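PDB 3M0G: farnesyl diphosphate synthase from Rhodobacter capsulatus, which probably makes farnesyl diphosphate by magnesium-dependent head-to-tail condensation of isopentenyl diphosphate with shorter allylic diphosphates. Local coordinates for the interface of chains A and B. Sequence-based numbering; all coordinates share one arbitrary frame. Chains: chain A/B, Farnesyl diphosphate synthase.

Contact 1: the interface of chains A and B. Residues chain A 119-120, 123, 133, 137; chain B 134, 137-138, 141.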
loop_
_atom_site.group_PDB
_atom_site.type_symbol
_atom_site.label_atom_id
_atom_site.label_comp_id
_atom_site.label_asym_id
_atom_site.label_seq_id
_atom_site.Cartn_x
_atom_site.Cartn_y
_atom_site.Cartn_z
ATOM N N PHE A 119 -4.837 -3.434 -2.384
ATOM C CA PHE A 119 -5.556 -2.256 -2.931
ATOM C C PHE A 119 -6.024 -2.491 -4.382
ATOM O O PHE A 119 -7.168 -2.156 -4.726
ATOM C CB PHE A 119 -4.758 -0.963 -2.698
ATOM C CG PHE A 119 -4.811 -0.489 -1.249
ATOM C CD1 PHE A 119 -5.935 0.185 -0.770
ATOM C CD2 PHE A 119 -3.777 -0.787 -0.353
ATOM C CE1 PHE A 119 -6.027 0.591 0.583
ATOM C CE2 PHE A 119 -3.850 -0.390 0.999
ATOM C CZ PHE A 119 -4.979 0.295 1.468
ATOM N N GLU A 120 -5.189 -3.117 -5.206
ATOM C CA GLU A 120 -5.648 -3.604 -6.529
ATOM C C GLU A 120 -6.871 -4.519 -6.473
ATOM O O GLU A 120 -7.798 -4.363 -7.246
ATOM C CB GLU A 120 -4.527 -4.328 -7.267
ATOM C CG GLU A 120 -4.713 -4.308 -8.767
ATOM C CD GLU A 120 -3.673 -5.112 -9.519
ATOM O OE1 GLU A 120 -2.554 -5.317 -8.997
ATOM O OE2 GLU A 120 -3.977 -5.523 -10.671
ATOM N N THR A 123 -10.333 -2.947 -6.447
ATOM C CA THR A 123 -10.867 -2.358 -7.682
ATOM C C THR A 123 -11.553 -3.361 -8.647
ATOM O O THR A 123 -12.101 -2.951 -9.668
ATOM C CB THR A 123 -9.764 -1.627 -8.506
ATOM O OG1 THR A 123 -8.898 -2.596 -9.110
ATOM C CG2 THR A 123 -8.936 -0.689 -7.653
ATOM N N ARG A 133 -16.866 -0.071 -4.417
ATOM C CA ARG A 133 -15.443 -0.380 -4.462
ATOM C C ARG A 133 -14.596 0.723 -3.811
ATOM O O ARG A 133 -13.680 0.415 -3.067
ATOM C CB ARG A 133 -14.971 -0.692 -5.891
ATOM C CG ARG A 133 -15.412 -2.076 -6.396
ATOM C CD ARG A 133 -14.975 -2.293 -7.869
ATOM N NE ARG A 133 -15.879 -1.642 -8.813
ATOM C CZ ARG A 133 -15.620 -1.405 -10.098
ATOM N NH1 ARG A 133 -14.438 -1.710 -10.623
ATOM N NH2 ARG A 133 -16.547 -0.822 -10.861
ATOM N N VAL A 137 -12.189 0.516 -0.591
ATOM C CA VAL A 137 -10.827 1.076 -0.573
ATOM C C VAL A 137 -10.595 1.959 0.644
ATOM O O VAL A 137 -9.628 1.741 1.365
ATOM C CB VAL A 137 -10.498 1.819 -1.889
ATOM C CG1 VAL A 137 -9.152 2.571 -1.792
ATOM C CG2 VAL A 137 -10.438 0.816 -3.039
ATOM N N VAL B 134 -11.948 4.913 -8.711
ATOM C CA VAL B 134 -11.508 3.524 -8.718
ATOM C C VAL B 134 -10.500 3.281 -9.848
ATOM O O VAL B 134 -9.601 2.502 -9.683
ATOM C CB VAL B 134 -12.690 2.520 -8.760
ATOM C CG1 VAL B 134 -13.304 2.406 -10.171
ATOM C CG2 VAL B 134 -12.235 1.147 -8.275
ATOM N N VAL B 137 -7.217 4.409 -8.362
ATOM C CA VAL B 137 -6.666 3.373 -7.465
ATOM C C VAL B 137 -6.046 2.218 -8.251
ATOM O O VAL B 137 -4.935 1.781 -7.929
ATOM C CB VAL B 137 -7.750 2.814 -6.454
ATOM C CG1 VAL B 137 -7.233 1.608 -5.641
ATOM C CG2 VAL B 137 -8.241 3.920 -5.528
ATOM N N ALA B 138 -6.768 1.713 -9.262
ATOM C CA ALA B 138 -6.263 0.610 -10.085
ATOM C C ALA B 138 -4.952 1.011 -10.766
ATOM O O ALA B 138 -4.010 0.239 -10.801
ATOM C CB ALA B 138 -7.306 0.155 -11.129
ATOM N N ALA B 141 -2.101 1.276 -8.202
ATOM C CA ALA B 141 -1.707 -0.076 -7.807
ATOM C C ALA B 141 -0.890 -0.790 -8.870
ATOM O O ALA B 141 0.096 -1.466 -8.556
ATOM C CB ALA B 141 -2.925 -0.897 -7.418
HETATM O O HOH W 1 -0.398 -4.324 -7.250
#

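Contact 2: the interface of chains A and B. Residues chain A 25, 30, 34, 113; chain B 146, 150-151, 154.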
loop_
_atom_site.group_PDB
_atom_site.type_symbol
_atom_site.label_atom_id
_atom_site.label_comp_id
_atom_site.label_asym_id
_atom_site.label_seq_id
_atom_site.Cartn_x
_atom_site.Cartn_y
_atom_site.Cartn_z
ATOM N N LEU A 25 1.634 -12.137 -11.885
ATOM C CA LEU A 25 2.743 -11.172 -11.771
ATOM C C LEU A 25 3.990 -11.719 -12.472
ATOM O O LEU A 25 4.101 -12.928 -12.674
ATOM C CB LEU A 25 3.067 -10.860 -10.295
ATOM C CG LEU A 25 1.962 -10.442 -9.311
ATOM C CD1 LEU A 25 2.451 -10.445 -7.870
ATOM C CD2 LEU A 25 1.368 -9.086 -9.644
ATOM N N LEU A 30 10.751 -11.963 -6.020
ATOM C CA LEU A 30 9.754 -11.166 -5.384
ATOM C C LEU A 30 8.410 -11.865 -5.403
ATOM O O LEU A 30 7.696 -11.829 -4.410
ATOM C CB LEU A 30 9.632 -9.806 -6.084
ATOM C CG LEU A 30 8.573 -8.880 -5.507
ATOM C CD1 LEU A 30 8.934 -8.391 -4.099
ATOM C CD2 LEU A 30 8.416 -7.725 -6.446
HETATM N N MSE A 34 6.182 -13.408 -2.287
HETATM C CA MSE A 34 4.766 -13.077 -2.108
HETATM C C MSE A 34 3.879 -14.315 -1.994
HETATM O O MSE A 34 3.096 -14.418 -1.059
HETATM C CB MSE A 34 4.288 -12.154 -3.232
HETATM C CG MSE A 34 5.081 -10.857 -3.278
HETATM SE SE MSE A 34 4.628 -9.751 -4.835
HETATM C CE MSE A 34 2.759 -9.438 -4.447
ATOM N N ALA A 113 4.830 -4.974 -1.854
ATOM C CA ALA A 113 3.973 -5.352 -2.993
ATOM C C ALA A 113 2.687 -6.075 -2.596
ATOM O O ALA A 113 1.726 -6.032 -3.340
ATOM C CB ALA A 113 4.735 -6.173 -4.005
ATOM N N ALA B 146 4.126 -5.116 -7.657
ATOM C CA ALA B 146 5.018 -6.152 -8.209
ATOM C C ALA B 146 5.053 -6.293 -9.735
ATOM O O ALA B 146 5.794 -7.114 -10.241
ATOM C CB ALA B 146 4.734 -7.505 -7.542
ATOM N N VAL B 150 7.782 -1.830 -7.255
ATOM C CA VAL B 150 8.476 -2.816 -6.380
ATOM C C VAL B 150 9.224 -3.853 -7.204
ATOM O O VAL B 150 10.276 -4.380 -6.781
ATOM C CB VAL B 150 7.514 -3.507 -5.328
ATOM C CG1 VAL B 150 8.249 -4.557 -4.523
ATOM C CG2 VAL B 150 6.879 -2.481 -4.377
ATOM N N TYR B 151 8.662 -4.201 -8.357
ATOM C CA TYR B 151 9.338 -5.147 -9.254
ATOM C C TYR B 151 10.682 -4.575 -9.736
ATOM O O TYR B 151 11.686 -5.252 -9.687
ATOM C CB TYR B 151 8.414 -5.532 -10.410
ATOM C CG TYR B 151 8.983 -6.448 -11.501
ATOM C CD1 TYR B 151 9.538 -7.705 -11.200
ATOM C CD2 TYR B 151 8.909 -6.069 -12.851
ATOM C CE1 TYR B 151 10.014 -8.539 -12.224
ATOM C CE2 TYR B 151 9.380 -6.887 -13.861
ATOM C CZ TYR B 151 9.937 -8.112 -13.544
ATOM O OH TYR B 151 10.397 -8.899 -14.568
ATOM N N ALA B 154 13.238 -4.520 -6.932
ATOM C CA ALA B 154 13.733 -5.881 -6.737
ATOM C C ALA B 154 14.757 -6.270 -7.800
ATOM O O ALA B 154 15.745 -6.970 -7.504
ATOM C CB ALA B 154 12.570 -6.840 -6.753
HETATM O O HOH W 2 2.001 -6.035 -6.150
#

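Contact 1: the interface of chains A and B
Helix 130-144 of chain B packs against the end of helix 104-121 of chain A and the turn that follows it, and A:Thr123 in that turn meets B:Val134, B:Val137 and B:Ala138. Its methyl CG2 presses on CG1 of B:Val137 at 3.5 Å, a snug fit in which the two side chains cross obliquely. The same methyl lies over the backbone of B:Ala138, where a small residue lets it come close. CG2 of B:Val134 rests on CB of A:Thr123 at 3.7 Å. The beta-branched valines suit their places by presenting methyls to the threonine, while the alanine between them leaves its backbone within reach.

With chi1 at 73°, OG1 of A:Thr123 stands between its backbone N and carbonyl carbon, and from there the hydroxyl donates to O of A:Glu120 at 2.8 Å, in the carbonyl plane and on a lone pair. This fixes the side chain's rotation and keeps the methyl turned toward chain B. A:Arg133 supports the same turn: its chain bends at chi3 to bring guanidinium NH1 to O of A:Thr123 at 2.8 Å, approaching from above the carbonyl plane while the oxygen lies in the guanidinium plane. A serine here would lack CG2, which would probably leave a gap against B:Val137 and B:Ala138.

Farther along, CB of A:Glu120 touches CB of B:Ala141 at 3.8 Å, while its extended chain carries carboxylate OE1 to water 1, which also reaches O of B:Ala141. A:Val137 and B:Val137 point tip to tip, equivalent residues meeting near the two-fold axis. The patch thus lies where the paired helices 130-144 face each other across the dimer, each also flanked by the partner's helix 104-121.

Contact 2: the interface of chains A and B
B:Ala146, in the loop between helices 130-144 and 149-159 of chain B, pushes its methyl into an apolar pocket of chain A, and this is the tightly packed part of the contact. Selenium of the selenomethionine A:Met34 meets CB of B:Ala146 at 3.5 Å. CD1 of A:Leu25 comes to the same methyl at 3.7 Å, and CB of A:Ala113 and CD2 of A:Leu30 also border it. Side chains from several elements of chain A thus gather round one small group, and the methyl of alanine suits a place bordered so closely. In the long, flexible chain of A:Met34 the first two torsions carry the selenium to B:Ala146, and the bend at chi3 (62°) brings the terminal methyl CE near the same CB.

A:Leu30 continues the apolar surface toward helix 149-159. Its CG lies anti to the backbone N (chi1 179°), and chi2 then turns CD1 and CD2 toward B:Val150; the two side chains cross at about a right angle. CD2 touches CG1 of B:Val150 at 3.7 Å and also packs on CA of B:Tyr151, so the branched leucine tip covers helix backbone as well as side chain. CG1 of B:Val150 in turn reaches CB of A:Ala113, tying helix 104-121 to the same cluster.

Packing is looser toward B:Ala154, whose methyl stands 4.2 Å from CB of A:Leu30. On another side water enters: N of B:Ala146 donates to water 2 at 2.8 Å in an almost straight bond (177° at the hydrogen), and water 2 also lies 2.8 Å from O of A:Ala113. The water thereby joins the two backbones beside the apolar pocket. By seating the loop of one subunit against helices 29-38 and 104-121 and the loop holding A:Leu25 of the other, the contact probably steadies the dimer beyond its central helices.

The C-alpha centres of contact 1 and contact 2 are about 17 Å apart along the same subunit boundary. Both use helix 104-121 of chain A, near its end in contact 1 and midway along it in contact 2. Chain B runs from helix 130-144 in contact 1 into the following loop and helix 149-159 in contact 2, so successive elements of one subunit lie along a shared helix of the other. Two-fold symmetry repeats both patches with the chains exchanged, in keeping with the dimeric assembly usual for this enzyme family. Helix 104-121 therefore probably helps to hold the subunits in register.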